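Local coordinates for protein TRAP dicarboxylate transporter, DctP subunit (Anaerococcus prevoti, PDB 4N91) that binds D-glucuronate, in both its alpha and beta forms, as the solute-binding component of a TRAP-type transporter and probably delivers it for uptake, at residues L73-Q85 with I89-F102. Sequence-based numbering, arbitrary orientation.
Sequences LLGSQIDMVQLTQ and INICVASNAILETF. With BDP (beta-D-glucopyranuronic acid), chain C.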
ATOM      1  N   LEU A  73       7.386 -12.061  -9.406  1.00 29.64           N
ATOM      2  CA  LEU A  73       7.634 -12.832 -10.604  1.00 14.89           C
ATOM      3  C   LEU A  73       7.382 -11.982 -11.886  1.00 19.26           C
ATOM      4  O   LEU A  73       7.872 -12.305 -12.954  1.00 28.51           O
ATOM      5  CB  LEU A  73       6.808 -14.114 -10.620  1.00 14.71           C
ATOM      6  CG  LEU A  73       7.308 -15.248  -9.714  1.00 25.00           C
ATOM      7  CD1 LEU A  73       6.315 -16.415  -9.762  1.00 29.74           C
ATOM      8  CD2 LEU A  73       8.707 -15.691 -10.142  1.00 27.88           C
ATOM      9  N   LEU A  74       6.606 -10.928 -11.817  1.00 31.84           N
ATOM     10  CA  LEU A  74       6.390 -10.150 -13.029  1.00 24.24           C
ATOM     11  C   LEU A  74       7.173  -8.853 -12.958  1.00 28.04           C
ATOM     12  O   LEU A  74       6.959  -7.944 -13.756  1.00 36.59           O
ATOM     13  CB  LEU A  74       4.907  -9.887 -13.240  1.00 24.30           C
ATOM     14  CG  LEU A  74       4.090 -11.142 -13.509  1.00 25.64           C
ATOM     15  CD1 LEU A  74       2.614 -10.833 -13.594  1.00 29.33           C
ATOM     16  CD2 LEU A  74       4.581 -11.837 -14.793  1.00 28.02           C
ATOM     17  N   GLY A  75       8.074  -8.789 -11.998  1.00 25.07           N
ATOM     18  CA  GLY A  75       8.843  -7.589 -11.749  1.00 39.35           C
ATOM     19  C   GLY A  75       8.497  -6.918 -10.430  1.00 31.63           C
ATOM     20  O   GLY A  75       7.552  -7.316  -9.732  1.00 31.19           O
ATOM     21  N   SER A  76       9.277  -5.899 -10.091  1.00 13.48           N
ATOM     22  CA  SER A  76       8.968  -5.003  -9.000  1.00 14.25           C
ATOM     23  C   SER A  76       7.618  -4.326  -9.262  1.00 15.34           C
ATOM     24  O   SER A  76       7.074  -4.387 -10.371  1.00 16.33           O
ATOM     25  CB  SER A  76      10.054  -3.930  -8.941  1.00 17.46           C
ATOM     26  OG  SER A  76       9.909  -3.086 -10.073  1.00 23.04           O
ATOM     27  N   GLN A  77       7.045  -3.690  -8.250  1.00 14.47           N
ATOM     28  CA  GLN A  77       5.748  -3.072  -8.431  1.00 15.34           C
ATOM     29  C   GLN A  77       5.752  -2.037  -9.563  1.00 18.24           C
ATOM     30  O   GLN A  77       4.829  -1.966 -10.388  1.00 16.41           O
ATOM     31  CB  GLN A  77       5.320  -2.419  -7.122  1.00 19.03           C
ATOM     32  CG  GLN A  77       3.951  -2.657  -6.782  1.00 24.38           C
ATOM     33  CD  GLN A  77       3.625  -2.177  -5.387  1.00 15.30           C
ATOM     34  OE1 GLN A  77       3.769  -1.004  -5.099  1.00 15.61           O
ATOM     35  NE2 GLN A  77       3.146  -3.066  -4.549  1.00 14.07           N
ATOM     36  N   ILE A  78       6.802  -1.230  -9.616  1.00 16.06           N
ATOM     37  CA  ILE A  78       6.928  -0.261 -10.717  1.00 18.82           C
ATOM     38  C   ILE A  78       6.928  -0.940 -12.085  1.00 18.82           C
ATOM     39  O   ILE A  78       6.239  -0.455 -12.981  1.00 25.51           O
ATOM     40  CB  ILE A  78       8.200   0.610 -10.583  1.00 24.57           C
ATOM     41  CG1 ILE A  78       7.875   1.836  -9.752  1.00 29.06           C
ATOM     42  CG2 ILE A  78       8.687   1.055 -11.955  1.00 33.70           C
ATOM     43  CD1 ILE A  78       6.965   2.873 -10.486  1.00 29.95           C
ATOM     44  N   ASP A  79       7.665  -2.048 -12.230  1.00 18.88           N
ATOM     45  CA  ASP A  79       7.695  -2.914 -13.433  1.00 19.19           C
ATOM     46  C   ASP A  79       6.222  -3.301 -13.778  1.00 17.36           C
ATOM     47  O   ASP A  79       5.753  -3.149 -14.915  1.00 18.96           O
ATOM     48  CB  ASP A  79       8.460  -4.259 -13.187  1.00 25.24           C
ATOM     49  CG  ASP A  79      10.017  -4.152 -13.169  1.00 35.72           C
ATOM     50  OD1 ASP A  79      10.601  -3.108 -13.567  1.00 23.99           O
ATOM     51  OD2 ASP A  79      10.669  -5.179 -12.731  1.00 24.31           O
HETATM   52  N   MSE A  80       5.505  -3.807 -12.773  1.00 15.52           N
HETATM   53  CA  MSE A  80       4.161  -4.359 -12.983  1.00 14.95           C
HETATM   54  C   MSE A  80       3.145  -3.295 -13.378  1.00 16.12           C
HETATM   55  O   MSE A  80       2.285  -3.559 -14.215  1.00 16.13           O
HETATM   56  CB  MSE A  80       3.677  -5.111 -11.736  1.00 15.64           C
HETATM   57  CG  MSE A  80       4.445  -6.373 -11.503  1.00 14.94           C
HETATM   58 SE   MSE A  80       3.610  -7.478 -10.104  1.00 26.29          SE
HETATM   59  CE  MSE A  80       4.313  -6.519  -8.545  1.00 20.54           C
ATOM     60  N   VAL A  81       3.214  -2.110 -12.781  1.00 14.54           N
ATOM     61  CA  VAL A  81       2.277  -1.048 -13.148  1.00 16.68           C
ATOM     62  C   VAL A  81       2.462  -0.726 -14.640  1.00 19.22           C
ATOM     63  O   VAL A  81       1.475  -0.566 -15.380  1.00 20.03           O
ATOM     64  CB  VAL A  81       2.451   0.200 -12.307  1.00 15.52           C
ATOM     65  CG1 VAL A  81       1.552   1.344 -12.814  1.00 17.89           C
ATOM     66  CG2 VAL A  81       2.127  -0.099 -10.853  1.00 16.31           C
ATOM     67  N   GLN A  82       3.719  -0.660 -15.086  1.00 18.58           N
ATOM     68  CA  GLN A  82       3.992  -0.371 -16.490  1.00 19.08           C
ATOM     69  C   GLN A  82       3.507  -1.484 -17.419  1.00 23.12           C
ATOM     70  O   GLN A  82       2.993  -1.200 -18.509  1.00 24.31           O
ATOM     71  CB  GLN A  82       5.485  -0.043 -16.695  1.00 21.30           C
ATOM     72  CG  GLN A  82       5.874   1.258 -16.007  1.00 22.04           C
ATOM     73  CD  GLN A  82       7.354   1.547 -16.080  1.00 36.79           C
ATOM     74  OE1 GLN A  82       7.789   2.459 -16.794  1.00 32.36           O
ATOM     75  NE2 GLN A  82       8.146   0.772 -15.333  1.00 39.15           N
ATOM     76  N   LEU A  83       3.626  -2.737 -16.994  1.00 18.79           N
ATOM     77  CA  LEU A  83       3.109  -3.861 -17.769  1.00 21.17           C
ATOM     78  C   LEU A  83       1.584  -3.824 -17.806  1.00 22.12           C
ATOM     79  O   LEU A  83       0.966  -4.297 -18.764  1.00 22.17           O
ATOM     80  CB  LEU A  83       3.556  -5.191 -17.193  1.00 22.11           C
ATOM     81  CG  LEU A  83       5.058  -5.470 -17.273  1.00 25.43           C
ATOM     82  CD1 LEU A  83       5.368  -6.793 -16.564  1.00 27.73           C
ATOM     83  CD2 LEU A  83       5.511  -5.492 -18.733  1.00 27.60           C
ATOM     84  N   THR A  84       0.980  -3.276 -16.759  1.00 18.07           N
ATOM     85  CA  THR A  84      -0.492  -3.175 -16.718  1.00 17.78           C
ATOM     86  C   THR A  84      -0.956  -2.072 -17.660  1.00 19.66           C
ATOM     87  O   THR A  84      -1.982  -2.203 -18.332  1.00 20.48           O
ATOM     88  CB  THR A  84      -0.988  -2.923 -15.284  1.00 19.24           C
ATOM     89  OG1 THR A  84      -0.526  -3.986 -14.439  1.00 18.23           O
ATOM     90  CG2 THR A  84      -2.503  -2.864 -15.242  1.00 18.78           C
ATOM     91  N   GLN A  85      -0.184  -0.991 -17.732  1.00 19.00           N
ATOM     92  CA  GLN A  85      -0.483   0.097 -18.661  1.00 21.22           C
ATOM     93  C   GLN A  85      -0.574  -0.373 -20.111  1.00 20.38           C
ATOM     94  O   GLN A  85      -1.428   0.103 -20.859  1.00 22.04           O
ATOM     95  CB  GLN A  85       0.584   1.185 -18.580  1.00 21.54           C
ATOM     96  CG  GLN A  85       0.552   2.054 -17.354  1.00 24.27           C
ATOM     97  CD  GLN A  85       1.607   3.147 -17.417  1.00 22.88           C
ATOM     98  OE1 GLN A  85       2.816   2.885 -17.319  1.00 22.88           O
ATOM     99  NE2 GLN A  85       1.159   4.369 -17.611  1.00 24.14           N
ATOM    100  N   ILE A  89       0.199  -7.422 -18.772  1.00 21.16           N
ATOM    101  CA  ILE A  89      -0.586  -8.151 -17.791  1.00 27.51           C
ATOM    102  C   ILE A  89      -1.908  -7.411 -17.573  1.00 22.78           C
ATOM    103  O   ILE A  89      -2.036  -6.218 -17.912  1.00 23.48           O
ATOM    104  CB  ILE A  89       0.179  -8.347 -16.478  1.00 32.36           C
ATOM    105  CG1 ILE A  89       0.431  -7.003 -15.800  1.00 26.74           C
ATOM    106  CG2 ILE A  89       1.508  -9.065 -16.749  1.00 34.42           C
ATOM    107  CD1 ILE A  89       1.297  -7.113 -14.536  1.00 35.07           C
ATOM    108  N   ASN A  90      -2.882  -8.111 -17.010  1.00 19.13           N
ATOM    109  CA  ASN A  90      -4.234  -7.566 -16.925  1.00 17.57           C
ATOM    110  C   ASN A  90      -4.495  -6.785 -15.627  1.00 19.33           C
ATOM    111  O   ASN A  90      -5.172  -5.762 -15.626  1.00 18.57           O
ATOM    112  CB  ASN A  90      -5.259  -8.699 -17.045  1.00 18.91           C
ATOM    113  CG  ASN A  90      -5.079  -9.517 -18.317  1.00 26.17           C
ATOM    114  OD1 ASN A  90      -4.218 -10.411 -18.395  1.00 21.71           O
ATOM    115  ND2 ASN A  90      -5.874  -9.194 -19.339  1.00 24.94           N
ATOM    116  N   ILE A  91      -3.952  -7.294 -14.524  1.00 17.08           N
ATOM    117  CA  ILE A  91      -4.263  -6.791 -13.184  1.00 16.57           C
ATOM    118  C   ILE A  91      -2.992  -6.860 -12.358  1.00 18.09           C
ATOM    119  O   ILE A  91      -2.228  -7.821 -12.470  1.00 16.54           O
ATOM    120  CB  ILE A  91      -5.307  -7.655 -12.487  1.00 15.30           C
ATOM    121  CG1 ILE A  91      -6.648  -7.642 -13.230  1.00 15.67           C
ATOM    122  CG2 ILE A  91      -5.489  -7.221 -11.016  1.00 16.72           C
ATOM    123  CD1 ILE A  91      -7.557  -8.808 -12.852  1.00 20.09           C
ATOM    124  N   CYS A  92      -2.745  -5.836 -11.556  1.00 14.77           N
ATOM    125  CA  CYS A  92      -1.714  -5.982 -10.534  1.00 15.22           C
ATOM    126  C   CYS A  92      -2.067  -5.217  -9.291  1.00 16.84           C
ATOM    127  O   CYS A  92      -3.025  -4.457  -9.254  1.00 14.97           O
ATOM    128  CB  CYS A  92      -0.360  -5.570 -11.056  1.00 15.08           C
ATOM    129  SG  CYS A  92       0.003  -3.800 -11.097  1.00 17.12           S
ATOM    130  N   VAL A  93      -1.273  -5.439  -8.254  1.00 12.30           N
ATOM    131  CA  VAL A  93      -1.444  -4.710  -7.014  1.00 11.12           C
ATOM    132  C   VAL A  93      -0.301  -3.738  -6.882  1.00 13.61           C
ATOM    133  O   VAL A  93       0.856  -4.133  -6.982  1.00 15.40           O
ATOM    134  CB  VAL A  93      -1.464  -5.670  -5.793  1.00 14.51           C
ATOM    135  CG1 VAL A  93      -1.565  -4.893  -4.495  1.00 14.02           C
ATOM    136  CG2 VAL A  93      -2.633  -6.622  -5.877  1.00 15.63           C
ATOM    137  N   ALA A  94      -0.636  -2.477  -6.631  1.00 12.92           N
ATOM    138  CA  ALA A  94       0.362  -1.439  -6.429  1.00 14.63           C
ATOM    139  C   ALA A  94       0.024  -0.609  -5.202  1.00 16.35           C
ATOM    140  O   ALA A  94      -1.133  -0.265  -4.978  1.00 16.81           O
ATOM    141  CB  ALA A  94       0.421  -0.529  -7.645  1.00 16.85           C
ATOM    142  N   SER A  95       1.028  -0.259  -4.407  1.00 14.49           N
ATOM    143  CA  SER A  95       0.793   0.643  -3.299  1.00 13.07           C
ATOM    144  C   SER A  95       0.392   2.004  -3.823  1.00 13.04           C
ATOM    145  O   SER A  95       0.918   2.488  -4.831  1.00 15.44           O
ATOM    146  CB  SER A  95       2.048   0.793  -2.442  1.00 15.05           C
ATOM    147  OG  SER A  95       1.845   1.713  -1.389  1.00 14.47           O
ATOM    148  N   ASN A  96      -0.548   2.624  -3.141  1.00 14.44           N
ATOM    149  CA  ASN A  96      -0.960   3.978  -3.497  1.00 13.22           C
ATOM    150  C   ASN A  96       0.256   4.917  -3.547  1.00 14.44           C
ATOM    151  O   ASN A  96       0.268   5.912  -4.287  1.00 15.69           O
ATOM    152  CB  ASN A  96      -1.950   4.473  -2.464  1.00 12.75           C
ATOM    153  CG  ASN A  96      -2.702   5.687  -2.914  1.00 20.20           C
ATOM    154  OD1 ASN A  96      -3.694   5.578  -3.619  1.00 23.55           O
ATOM    155  ND2 ASN A  96      -2.232   6.850  -2.517  1.00 18.24           N
ATOM    156  N   ALA A  97       1.269   4.609  -2.738  1.00 15.03           N
ATOM    157  CA  ALA A  97       2.465   5.444  -2.656  1.00 17.05           C
ATOM    158  C   ALA A  97       3.054   5.709  -4.041  1.00 18.06           C
ATOM    159  O   ALA A  97       3.536   6.802  -4.312  1.00 17.21           O
ATOM    160  CB  ALA A  97       3.511   4.795  -1.748  1.00 15.55           C
ATOM    161  N   ILE A  98       3.084   4.700  -4.904  1.00 12.57           N
ATOM    162  CA  ILE A  98       3.731   4.869  -6.197  1.00 16.42           C
ATOM    163  C   ILE A  98       2.799   5.366  -7.291  1.00 15.32           C
ATOM    164  O   ILE A  98       3.242   5.873  -8.306  1.00 16.34           O
ATOM    165  CB  ILE A  98       4.485   3.607  -6.680  1.00 16.08           C
ATOM    166  CG1 ILE A  98       3.516   2.501  -7.053  1.00 15.90           C
ATOM    167  CG2 ILE A  98       5.553   3.136  -5.618  1.00 15.61           C
ATOM    168  CD1 ILE A  98       4.153   1.376  -7.833  1.00 20.43           C
ATOM    169  N   LEU A  99       1.494   5.277  -7.071  1.00 15.00           N
ATOM    170  CA  LEU A  99       0.547   5.676  -8.105  1.00 14.94           C
ATOM    171  C   LEU A  99       0.513   7.187  -8.287  1.00 14.86           C
ATOM    172  O   LEU A  99       0.149   7.667  -9.351  1.00 16.70           O
ATOM    173  CB  LEU A  99      -0.834   5.141  -7.816  1.00 15.87           C
ATOM    174  CG  LEU A  99      -0.914   3.606  -7.878  1.00 17.24           C
ATOM    175  CD1 LEU A  99      -2.320   3.164  -7.540  1.00 19.61           C
ATOM    176  CD2 LEU A  99      -0.504   3.063  -9.232  1.00 17.48           C
ATOM    177  N   GLU A 100       0.937   7.936  -7.272  1.00 16.09           N
ATOM    178  CA  GLU A 100       1.001   9.392  -7.387  1.00 16.83           C
ATOM    179  C   GLU A 100       1.939   9.883  -8.481  1.00 20.77           C
ATOM    180  O   GLU A 100       1.820  11.007  -8.906  1.00 22.38           O
ATOM    181  CB  GLU A 100       1.374  10.024  -6.042  1.00 19.30           C
ATOM    182  CG  GLU A 100       2.773   9.705  -5.572  1.00 18.55           C
ATOM    183  CD  GLU A 100       3.139  10.357  -4.239  1.00 24.53           C
ATOM    184  OE1 GLU A 100       2.233  10.796  -3.481  1.00 22.36           O
ATOM    185  OE2 GLU A 100       4.355  10.412  -3.953  1.00 27.08           O
ATOM    186  N   THR A 101       2.864   9.044  -8.937  1.00 20.41           N
ATOM    187  CA  THR A 101       3.760   9.417 -10.022  1.00 21.51           C
ATOM    188  C   THR A 101       3.110   9.185 -11.389  1.00 20.72           C
ATOM    189  O   THR A 101       3.620   9.645 -12.393  1.00 22.22           O
ATOM    190  CB  THR A 101       5.131   8.685  -9.941  1.00 24.53           C
ATOM    191  OG1 THR A 101       4.961   7.270 -10.101  1.00 23.35           O
ATOM    192  CG2 THR A 101       5.806   8.963  -8.611  1.00 28.03           C
ATOM    193  N   PHE A 102       1.974   8.495 -11.403  1.00 19.45           N
ATOM    194  CA  PHE A 102       1.212   8.264 -12.624  1.00 19.20           C
ATOM    195  C   PHE A 102       0.088   9.280 -12.779  1.00 22.76           C
ATOM    196  O   PHE A 102      -0.264   9.644 -13.900  1.00 23.78           O
ATOM    197  CB  PHE A 102       0.667   6.820 -12.666  1.00 19.07           C
ATOM    198  CG  PHE A 102       1.750   5.798 -12.813  1.00 17.75           C
ATOM    199  CD1 PHE A 102       2.466   5.370 -11.708  1.00 18.83           C
ATOM    200  CD2 PHE A 102       2.106   5.313 -14.060  1.00 19.46           C
ATOM    201  CE1 PHE A 102       3.507   4.449 -11.849  1.00 19.93           C
ATOM    202  CE2 PHE A 102       3.138   4.397 -14.198  1.00 22.62           C
ATOM    203  CZ  PHE A 102       3.827   3.966 -13.096  1.00 21.16           C
TER
HETATM  204  C1  BDP C 402       3.641  -3.078   1.787  0.66 11.04           C
HETATM  205  C2  BDP C 402       2.645  -2.902   0.735  0.66 10.84           C
HETATM  206  C3  BDP C 402       3.252  -3.185  -0.609  0.66 11.12           C
HETATM  207  C4  BDP C 402       4.363  -2.323  -0.869  0.66 11.11           C
HETATM  208  C5  BDP C 402       5.348  -2.450   0.227  0.66  9.51           C
HETATM  209  C6  BDP C 402       6.504  -1.428   0.089  0.66 11.29           C
HETATM  210  O2  BDP C 402       1.746  -4.057   0.973  0.66 10.60           O
HETATM  211  O3  BDP C 402       2.235  -3.043  -1.654  0.66 12.27           O
HETATM  212  O4  BDP C 402       4.944  -2.515  -2.055  0.66 12.65           O
HETATM  213  O5  BDP C 402       4.719  -2.179   1.529  0.66 12.23           O
HETATM  214  O6A BDP C 402       7.125  -1.468  -0.995  0.66 12.50           O
HETATM  215  O1  BDP C 402       3.068  -2.523   2.998  0.66 11.71           O
HETATM  216  O6B BDP C 402       6.889  -0.808   1.107  0.66 13.00           O
HETATM  217  O   HOH W   1       2.208  -5.793  -5.396  1.00 16.46           O
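Gln-77, in the first turn of helix 77-85, lays its side chain across the end of strand 91-95, and its amide does two jobs. OE1 accepts the backbone N-H of Ser-95 over 2.9 Å; that N-H points almost straight at it (169°) but arrives from above the carbonyl plane. NE2 gives a hydrogen bond to O3 of the beta-D-glucuronate at 3.0 Å, and another to a water that in turn donates to Val-93 O. Strand, water and sugar thus fix the rotation of this amide. A leucine here would probably leave Ser-95 N and the sugar O3 without these partners and the water without its donor.

One turn on, Val-81 splits its branches. With CG1 anti to the backbone N (chi1 174°), that methyl sits over one face of the Phe-102 ring, a CH-pi contact 3.8 Å from the centroid, while CG2 turns to Ala-94 CB at 3.7 Å and to Ile-98 CD1. Ile-78 CD1 and Gln-85 OE1 lie at the ring's edge, the Gln-85 amide plane nearly perpendicular to the ring and its NE2 hydrogen-bonded to Gly-141 O.

At the other end Ile-89 lies against Leu-83 CB and Thr-84 OG1, and its CG2 meets Leu-74 CD1 tip to tip at 3.8 Å. Thr-84 OG1 donates to Met-80 O, opposite the face used by Thr-84 N. Ile-89 N donates back to Leu-83 O at 3.2 Å, closing the short connection between helix and strand.

Helix 77-85 thus packs on strand 91-95 at 8.1 Å between axes, running roughly antiparallel (144°), as in the alpha/beta lobes of periplasmic binding proteins. The strand is central in its five-stranded sheet, between 31-36 and 242-247, and Phe-143 of strand 143-149 also touches Val-81 and Gln-85.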